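Local structure of tRNA-splicing ligase RtcB (Thermus thermophilus, 2EPG) at residues Q127-Y135 and E436-A444; R202-L210 and F303-F314. The protein probably joins broken RNA ends as a GTP- and manganese-dependent ligase of the RtcB family, sealing 2',3'-cyclic phosphate or 3'-phosphate ends to 5'-hydroxyl ends. One frame throughout, in Å; residues are numbered along the deposited sequence.

Overall arrangement
Both contacts lie beside, not in, the predicted nucleotide and manganese sites of the RtcB fold. In contact 1, at the surface, helix 127-137 lies beside strand 440-442; in contact 2, which is buried, the turn after helix 197-203 sits on the long helix 288-321. Their centres are about 21 Å apart and their nearest atoms about 5 Å, without touching, yet helix 288-321 also packs on Leu130, Ala133 and Leu134 and so links the two. Each borders the predicted nucleotide site: the side chain of Ala443 is about 4 Å from that of Lys486, and that of Ile311 about 4 Å from that of Leu217.

Contact 1. Residues Q127-Y135 and E436-A444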
loop_
_atom_site.group_PDB
_atom_site.type_symbol
_atom_site.label_atom_id
_atom_site.label_comp_id
_atom_site.label_asym_id
_atom_site.label_seq_id
_atom_site.Cartn_x
_atom_site.Cartn_y
_atom_site.Cartn_z
ATOM N N GLN A 127 4.620 28.226 5.362
ATOM C CA GLN A 127 4.856 26.925 5.968
ATOM C C GLN A 127 4.169 26.748 7.327
ATOM O O GLN A 127 3.556 25.708 7.606
ATOM C CB GLN A 127 6.363 26.719 6.097
ATOM C CG GLN A 127 6.766 25.426 6.731
ATOM C CD GLN A 127 8.266 25.204 6.677
ATOM O OE1 GLN A 127 9.055 26.117 6.926
ATOM N NE2 GLN A 127 8.664 23.980 6.368
ATOM N N LYS A 128 4.260 27.769 8.167
ATOM C CA LYS A 128 3.659 27.714 9.488
ATOM C C LYS A 128 2.139 27.715 9.381
ATOM O O LYS A 128 1.480 26.868 9.964
ATOM C CB LYS A 128 4.153 28.899 10.328
ATOM C CG LYS A 128 3.916 28.775 11.822
ATOM C CD LYS A 128 2.542 29.301 12.231
ATOM C CE LYS A 128 2.444 29.429 13.753
ATOM N NZ LYS A 128 3.603 30.220 14.269
ATOM N N GLU A 129 1.585 28.662 8.630
ATOM C CA GLU A 129 0.137 28.741 8.454
ATOM C C GLU A 129 -0.445 27.401 7.976
ATOM O O GLU A 129 -1.471 26.948 8.482
ATOM C CB GLU A 129 -0.231 29.823 7.433
ATOM C CG GLU A 129 0.124 31.254 7.820
ATOM C CD GLU A 129 1.618 31.468 7.934
ATOM O OE1 GLU A 129 2.364 30.933 7.086
ATOM O OE2 GLU A 129 2.047 32.178 8.864
ATOM N N LEU A 130 0.216 26.779 7.002
ATOM C CA LEU A 130 -0.246 25.512 6.443
ATOM C C LEU A 130 -0.182 24.390 7.472
ATOM O O LEU A 130 -1.141 23.641 7.641
ATOM C CB LEU A 130 0.578 25.157 5.202
ATOM C CG LEU A 130 0.216 23.868 4.457
ATOM C CD1 LEU A 130 -1.242 23.911 4.007
ATOM C CD2 LEU A 130 1.151 23.698 3.252
ATOM N N ALA A 131 0.939 24.281 8.173
ATOM C CA ALA A 131 1.079 23.248 9.183
ATOM C C ALA A 131 -0.101 23.348 10.159
ATOM O O ALA A 131 -0.782 22.353 10.433
ATOM C CB ALA A 131 2.413 23.407 9.923
ATOM N N ASP A 132 -0.351 24.555 10.663
ATOM C CA ASP A 132 -1.451 24.787 11.599
ATOM C C ASP A 132 -2.806 24.460 10.984
ATOM O O ASP A 132 -3.678 23.903 11.650
ATOM C CB ASP A 132 -1.464 26.251 12.059
ATOM C CG ASP A 132 -0.231 26.625 12.846
ATOM O OD1 ASP A 132 0.056 27.833 12.927
ATOM O OD2 ASP A 132 0.443 25.722 13.390
ATOM N N ALA A 133 -2.994 24.819 9.721
ATOM C CA ALA A 133 -4.264 24.542 9.067
ATOM C C ALA A 133 -4.443 23.033 8.867
ATOM O O ALA A 133 -5.548 22.518 9.019
ATOM C CB ALA A 133 -4.343 25.277 7.730
ATOM N N LEU A 134 -3.358 22.326 8.547
ATOM C CA LEU A 134 -3.429 20.881 8.333
ATOM C C LEU A 134 -3.754 20.138 9.635
ATOM O O LEU A 134 -4.558 19.197 9.644
ATOM C CB LEU A 134 -2.107 20.354 7.742
ATOM C CG LEU A 134 -1.927 20.646 6.245
ATOM C CD1 LEU A 134 -0.521 20.291 5.796
ATOM C CD2 LEU A 134 -2.960 19.863 5.450
ATOM N N TYR A 135 -3.120 20.563 10.723
ATOM C CA TYR A 135 -3.339 19.952 12.029
ATOM C C TYR A 135 -4.770 20.190 12.513
ATOM O O TYR A 135 -5.338 19.374 13.227
ATOM C CB TYR A 135 -2.369 20.529 13.062
ATOM C CG TYR A 135 -2.579 19.917 14.417
ATOM C CD1 TYR A 135 -2.268 18.574 14.642
ATOM C CD2 TYR A 135 -3.177 20.640 15.449
ATOM C CE1 TYR A 135 -2.554 17.958 15.858
ATOM C CE2 TYR A 135 -3.474 20.029 16.678
ATOM C CZ TYR A 135 -3.159 18.687 16.868
ATOM O OH TYR A 135 -3.473 18.061 18.056
ATOM N N GLU A 436 15.342 20.110 13.553
ATOM C CA GLU A 436 16.724 20.494 13.262
ATOM C C GLU A 436 17.074 20.285 11.791
ATOM O O GLU A 436 18.038 20.864 11.283
ATOM C CB GLU A 436 17.700 19.701 14.138
ATOM C CG GLU A 436 17.660 20.067 15.612
ATOM C CD GLU A 436 18.842 19.500 16.380
ATOM O OE1 GLU A 436 19.036 18.264 16.352
ATOM O OE2 GLU A 436 19.576 20.290 17.012
ATOM N N ARG A 437 16.298 19.447 11.115
ATOM C CA ARG A 437 16.515 19.182 9.699
ATOM C C ARG A 437 15.546 20.030 8.881
ATOM O O ARG A 437 15.306 19.765 7.698
ATOM C CB ARG A 437 16.312 17.693 9.398
ATOM C CG ARG A 437 15.180 17.043 10.180
ATOM C CD ARG A 437 14.921 15.613 9.717
ATOM N NE ARG A 437 16.133 14.797 9.705
ATOM C CZ ARG A 437 16.156 13.500 9.407
ATOM N NH1 ARG A 437 17.304 12.834 9.419
ATOM N NH2 ARG A 437 15.030 12.869 9.101
ATOM N N GLY A 438 14.995 21.055 9.532
ATOM C CA GLY A 438 14.055 21.953 8.881
ATOM C C GLY A 438 12.714 21.315 8.564
ATOM O O GLY A 438 12.232 21.402 7.434
ATOM N N ILE A 439 12.102 20.678 9.559
ATOM C CA ILE A 439 10.816 20.028 9.360
ATOM C C ILE A 439 9.845 20.367 10.487
ATOM O O ILE A 439 10.092 20.046 11.648
ATOM C CB ILE A 439 10.983 18.492 9.284
ATOM C CG1 ILE A 439 11.928 18.130 8.135
ATOM C CG2 ILE A 439 9.633 17.823 9.086
ATOM C CD1 ILE A 439 12.190 16.640 7.994
ATOM N N LEU A 440 8.744 21.027 10.143
ATOM C CA LEU A 440 7.745 21.387 11.139
ATOM C C LEU A 440 6.881 20.168 11.430
ATOM O O LEU A 440 6.403 19.505 10.511
ATOM C CB LEU A 440 6.872 22.534 10.632
ATOM C CG LEU A 440 7.592 23.807 10.172
ATOM C CD1 LEU A 440 6.560 24.887 9.938
ATOM C CD2 LEU A 440 8.597 24.266 11.211
ATOM N N VAL A 441 6.690 19.869 12.711
ATOM C CA VAL A 441 5.891 18.713 13.098
ATOM C C VAL A 441 4.613 19.093 13.835
ATOM O O VAL A 441 4.588 20.037 14.625
ATOM C CB VAL A 441 6.708 17.729 13.978
ATOM C CG1 VAL A 441 5.863 16.513 14.328
ATOM C CG2 VAL A 441 7.961 17.290 13.240
ATOM N N ARG A 442 3.551 18.350 13.546
ATOM C CA ARG A 442 2.243 18.547 14.153
ATOM C C ARG A 442 1.765 17.189 14.653
ATOM O O ARG A 442 1.382 16.326 13.862
ATOM C CB ARG A 442 1.259 19.098 13.119
ATOM C CG ARG A 442 1.059 20.603 13.167
ATOM C CD ARG A 442 2.379 21.330 13.329
ATOM N NE ARG A 442 2.234 22.783 13.354
ATOM C CZ ARG A 442 3.243 23.615 13.586
ATOM N NH1 ARG A 442 3.042 24.926 13.587
ATOM N NH2 ARG A 442 4.455 23.128 13.830
ATOM N N ALA A 443 1.803 17.002 15.969
ATOM C CA ALA A 443 1.385 15.747 16.578
ATOM C C ALA A 443 0.302 15.981 17.624
ATOM O O ALA A 443 0.232 17.050 18.235
ATOM C CB ALA A 443 2.585 15.052 17.209
ATOM N N ALA A 444 -0.541 14.970 17.823
ATOM C CA ALA A 444 -1.640 15.036 18.782
ATOM C C ALA A 444 -1.236 14.447 20.133
ATOM O O ALA A 444 -0.058 14.452 20.500
ATOM C CB ALA A 444 -2.859 14.289 18.224
#
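Arg442 reaches from strand 440-442 to the flank of helix 127-135 and fastens to Asp132 by a salt bridge. NH1 of Arg442 lies 2.7 Å from OD2 of Asp132 in a nearly straight hydrogen bond (168°). The carboxylate oxygen stands almost in the guanidinium plane and is met on its syn side, but from out of the carboxylate plane, and the two flat groups are turned 23° from each other. Ala131 suits the spot against one face of the guanidinium: its small CB lets that group lie close, with CB 3.5 Å from NE of Arg442. At the other end of the group NH2 of Arg442 donates to the carbonyl O of Val441 (3.2 Å), from above the carbonyl plane, and the two bonds together limit rotation of the guanidinium. A bend at chi2 folds the arginine chain alongside the helix, with CG of Arg442 3.4 Å from CB of Tyr135. The tyrosine ring stands nearly perpendicular to the guanidinium, and OH of Tyr135 extends to Ala444, 3.6 Å from its CA. One helical turn before Ala131, Gln127 meets Leu440 through its aliphatic part: CG of Gln127 comes within 3.3 Å of Leu440 CD1. Setting CG anti to the backbone nitrogen and extending the chain beyond it carries the amide across the leucine.

Strand and helix run nearly parallel, 16° apart with their axes 8.8 Å from each other. Strand 440-442 pairs in parallel with strand 474-486, while the far side of the helix, through Leu130 and Leu134, packs on helix 288-321 and strand 216-225.

Contact 2. Residues R202-L210 and F303-F314; sequences RGAPQIGTL and FAFANRQLIAHF
Gly208 sits at the third position of a type II beta turn, Gln206 to Thr209, that docks on helix 303-314, with Gly208 CA 5.0 Å from Asn307 CA. Its positive phi is one that glycine readily adopts, and the lack of a side chain also matters here: Gly208 CA settles 3.5 Å from Leu310 CD1, where a beta carbon would collide. Beside this hollow Ile207 is the bump, wedged between the Phe303 ring and Leu310; Ile207 CB rests 3.7 Å from Phe303 CE1, and CG1 faces Leu310 CD1. Further along, Leu210 CD2 packs on Ile311 CD1 (3.8 Å), while Gly208 O meets the edge of the Phe314 ring.

Asn307 ties the turn to the helix with both ends of its amide. Its CG lies anti to the backbone nitrogen (chi1 -174°), sending the amide to the turn, where OD1 takes the N-H of Gly208 and, weakly, that of Thr209, and ND2 donates to Thr209 O. A leucine in its place would probably leave the N-H groups of Gly208 and Thr209 and the carbonyl of Thr209 without these mates and let the turn shift. Thr209 OG1 binds Gln206 O within the turn and also pairs with Arg250 of helix 250-265. Asn307 ND2 stands 3.0 Å from Thr209 O, with that oxygen lying in the amide plane.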
loop_
_atom_site.group_PDB
_atom_site.type_symbol
_atom_site.label_atom_id
_atom_site.label_comp_id
_atom_site.label_asym_id
_atom_site.label_seq_id
_atom_site.Cartn_x
_atom_site.Cartn_y
_atom_site.Cartn_z
ATOM N N ARG A 202 -16.129 0.247 15.167
ATOM C CA ARG A 202 -14.767 0.603 15.540
ATOM C C ARG A 202 -14.088 1.527 14.534
ATOM O O ARG A 202 -13.296 2.392 14.916
ATOM C CB ARG A 202 -13.944 -0.668 15.723
ATOM C CG ARG A 202 -12.500 -0.440 16.096
ATOM C CD ARG A 202 -11.780 -1.771 16.275
ATOM N NE ARG A 202 -10.338 -1.591 16.398
ATOM C CZ ARG A 202 -9.456 -2.585 16.376
ATOM N NH1 ARG A 202 -8.158 -2.326 16.490
ATOM N NH2 ARG A 202 -9.871 -3.839 16.242
ATOM N N GLY A 203 -14.398 1.352 13.254
ATOM C CA GLY A 203 -13.794 2.182 12.226
ATOM C C GLY A 203 -14.689 3.280 11.682
ATOM O O GLY A 203 -14.194 4.274 11.156
ATOM N N ALA A 204 -16.001 3.117 11.814
ATOM C CA ALA A 204 -16.961 4.100 11.307
ATOM C C ALA A 204 -16.700 5.555 11.718
ATOM O O ALA A 204 -16.722 6.455 10.884
ATOM C CB ALA A 204 -18.382 3.696 11.712
ATOM N N PRO A 205 -16.470 5.810 13.013
ATOM C CA PRO A 205 -16.217 7.192 13.430
ATOM C C PRO A 205 -14.773 7.622 13.194
ATOM O O PRO A 205 -14.374 8.723 13.582
ATOM C CB PRO A 205 -16.568 7.167 14.915
ATOM C CG PRO A 205 -16.111 5.805 15.328
ATOM C CD PRO A 205 -16.622 4.929 14.185
ATOM N N GLN A 206 -13.982 6.756 12.569
ATOM C CA GLN A 206 -12.582 7.083 12.314
ATOM C C GLN A 206 -12.343 7.573 10.889
ATOM O O GLN A 206 -11.237 8.007 10.560
ATOM C CB GLN A 206 -11.695 5.866 12.595
ATOM C CG GLN A 206 -11.822 5.302 14.020
ATOM C CD GLN A 206 -10.956 4.066 14.261
ATOM O OE1 GLN A 206 -11.011 3.082 13.507
ATOM N NE2 GLN A 206 -10.158 4.107 15.322
ATOM N N ILE A 207 -13.371 7.520 10.044
ATOM C CA ILE A 207 -13.201 7.957 8.663
ATOM C C ILE A 207 -12.716 9.392 8.640
ATOM O O ILE A 207 -13.219 10.245 9.373
ATOM C CB ILE A 207 -14.515 7.805 7.832
ATOM C CG1 ILE A 207 -14.225 7.987 6.339
ATOM C CG2 ILE A 207 -15.548 8.810 8.264
ATOM C CD1 ILE A 207 -15.411 7.641 5.462
ATOM N N GLY A 208 -11.696 9.648 7.830
ATOM C CA GLY A 208 -11.155 10.993 7.731
ATOM C C GLY A 208 -10.064 11.284 8.733
ATOM O O GLY A 208 -9.739 12.447 8.972
ATOM N N THR A 209 -9.479 10.242 9.315
ATOM C CA THR A 209 -8.406 10.431 10.305
ATOM C C THR A 209 -7.216 9.572 9.931
ATOM O O THR A 209 -7.373 8.528 9.307
ATOM C CB THR A 209 -8.853 10.039 11.724
ATOM O OG1 THR A 209 -9.159 8.636 11.758
ATOM C CG2 THR A 209 -10.090 10.828 12.129
ATOM N N LEU A 210 -6.029 10.019 10.320
ATOM C CA LEU A 210 -4.792 9.319 10.013
ATOM C C LEU A 210 -4.553 8.082 10.863
ATOM O O LEU A 210 -4.097 7.057 10.361
ATOM C CB LEU A 210 -3.615 10.297 10.164
ATOM C CG LEU A 210 -3.578 11.386 9.086
ATOM C CD1 LEU A 210 -2.638 12.536 9.468
ATOM C CD2 LEU A 210 -3.139 10.735 7.784
ATOM N N PHE A 303 -13.059 1.164 2.526
ATOM C CA PHE A 303 -13.128 2.126 3.605
ATOM C C PHE A 303 -11.805 2.881 3.645
ATOM O O PHE A 303 -11.772 4.112 3.779
ATOM C CB PHE A 303 -13.368 1.415 4.944
ATOM C CG PHE A 303 -13.428 2.355 6.120
ATOM C CD1 PHE A 303 -14.483 3.245 6.262
ATOM C CD2 PHE A 303 -12.421 2.359 7.074
ATOM C CE1 PHE A 303 -14.535 4.125 7.341
ATOM C CE2 PHE A 303 -12.462 3.236 8.152
ATOM C CZ PHE A 303 -13.523 4.120 8.284
ATOM N N ALA A 304 -10.707 2.145 3.515
ATOM C CA ALA A 304 -9.386 2.781 3.526
ATOM C C ALA A 304 -9.264 3.721 2.323
ATOM O O ALA A 304 -8.722 4.817 2.434
ATOM C CB ALA A 304 -8.263 1.710 3.498
ATOM N N PHE A 305 -9.758 3.302 1.163
ATOM C CA PHE A 305 -9.687 4.179 -0.000
ATOM C C PHE A 305 -10.441 5.486 0.288
ATOM O O PHE A 305 -9.962 6.566 -0.028
ATOM C CB PHE A 305 -10.299 3.500 -1.235
ATOM C CG PHE A 305 -9.344 2.586 -1.975
ATOM C CD1 PHE A 305 -9.760 1.328 -2.401
ATOM C CD2 PHE A 305 -8.043 2.995 -2.269
ATOM C CE1 PHE A 305 -8.905 0.489 -3.103
ATOM C CE2 PHE A 305 -7.178 2.168 -2.970
ATOM C CZ PHE A 305 -7.609 0.907 -3.390
ATOM N N ALA A 306 -11.620 5.377 0.902
ATOM C CA ALA A 306 -12.457 6.541 1.217
ATOM C C ALA A 306 -11.804 7.429 2.241
ATOM O O ALA A 306 -11.902 8.656 2.179
ATOM C CB ALA A 306 -13.819 6.086 1.723
ATOM N N ASN A 307 -11.145 6.805 3.201
ATOM C CA ASN A 307 -10.461 7.544 4.245
ATOM C C ASN A 307 -9.382 8.458 3.651
ATOM O O ASN A 307 -9.242 9.618 4.059
ATOM C CB ASN A 307 -9.827 6.568 5.244
ATOM C CG ASN A 307 -9.225 7.281 6.430
ATOM O OD1 ASN A 307 -9.837 8.190 6.981
ATOM N ND2 ASN A 307 -8.029 6.870 6.840
ATOM N N ARG A 308 -8.602 7.933 2.706
ATOM C CA ARG A 308 -7.555 8.737 2.093
ATOM C C ARG A 308 -8.195 9.817 1.217
ATOM O O ARG A 308 -7.706 10.945 1.150
ATOM C CB ARG A 308 -6.601 7.852 1.277
ATOM C CG ARG A 308 -5.724 6.941 2.155
ATOM C CD ARG A 308 -4.508 6.377 1.406
ATOM N NE ARG A 308 -4.841 5.375 0.391
ATOM C CZ ARG A 308 -4.908 4.065 0.609
ATOM N NH1 ARG A 308 -5.211 3.250 -0.384
ATOM N NH2 ARG A 308 -4.676 3.563 1.818
ATOM N N GLN A 309 -9.294 9.474 0.552
ATOM C CA GLN A 309 -9.977 10.439 -0.283
ATOM C C GLN A 309 -10.454 11.606 0.586
ATOM O O GLN A 309 -10.288 12.766 0.203
ATOM C CB GLN A 309 -11.176 9.789 -0.989
ATOM C CG GLN A 309 -12.016 10.765 -1.818
ATOM C CD GLN A 309 -11.237 11.388 -2.993
ATOM O OE1 GLN A 309 -10.530 10.692 -3.724
ATOM N NE2 GLN A 309 -11.387 12.690 -3.180
ATOM N N LEU A 310 -11.009 11.303 1.763
ATOM C CA LEU A 310 -11.515 12.349 2.658
ATOM C C LEU A 310 -10.385 13.229 3.138
ATOM O O LEU A 310 -10.502 14.447 3.168
ATOM C CB LEU A 310 -12.222 11.751 3.893
ATOM C CG LEU A 310 -13.613 12.294 4.277
ATOM C CD1 LEU A 310 -13.921 11.967 5.747
ATOM C CD2 LEU A 310 -13.698 13.796 4.040
ATOM N N ILE A 311 -9.282 12.609 3.530
ATOM C CA ILE A 311 -8.138 13.371 4.004
ATOM C C ILE A 311 -7.639 14.304 2.905
ATOM O O ILE A 311 -7.297 15.455 3.166
ATOM C CB ILE A 311 -7.008 12.427 4.469
ATOM C CG1 ILE A 311 -7.479 11.645 5.707
ATOM C CG2 ILE A 311 -5.744 13.235 4.818
ATOM C CD1 ILE A 311 -6.544 10.536 6.153
ATOM N N ALA A 312 -7.617 13.814 1.672
ATOM C CA ALA A 312 -7.164 14.632 0.553
ATOM C C ALA A 312 -8.071 15.851 0.409
ATOM O O ALA A 312 -7.599 16.949 0.110
ATOM C CB ALA A 312 -7.163 13.814 -0.741
ATOM N N HIS A 313 -9.370 15.662 0.634
ATOM C CA HIS A 313 -10.319 16.774 0.539
ATOM C C HIS A 313 -9.957 17.830 1.587
ATOM O O HIS A 313 -9.922 19.024 1.286
ATOM C CB HIS A 313 -11.764 16.282 0.763
ATOM C CG HIS A 313 -12.792 17.371 0.675
ATOM N ND1 HIS A 313 -13.139 17.977 -0.516
ATOM C CD2 HIS A 313 -13.528 17.982 1.636
ATOM C CE1 HIS A 313 -14.042 18.914 -0.285
ATOM N NE2 HIS A 313 -14.295 18.938 1.012
ATOM N N PHE A 314 -9.679 17.381 2.813
ATOM C CA PHE A 314 -9.297 18.287 3.889
ATOM C C PHE A 314 -7.957 18.955 3.605
ATOM O O PHE A 314 -7.729 20.077 4.028
ATOM C CB PHE A 314 -9.182 17.551 5.246
ATOM C CG PHE A 314 -10.457 16.892 5.707
ATOM C CD1 PHE A 314 -11.706 17.385 5.319
ATOM C CD2 PHE A 314 -10.408 15.793 6.566
ATOM C CE1 PHE A 314 -12.892 16.791 5.782
ATOM C CE2 PHE A 314 -11.582 15.192 7.041
ATOM C CZ PHE A 314 -12.831 15.694 6.643
#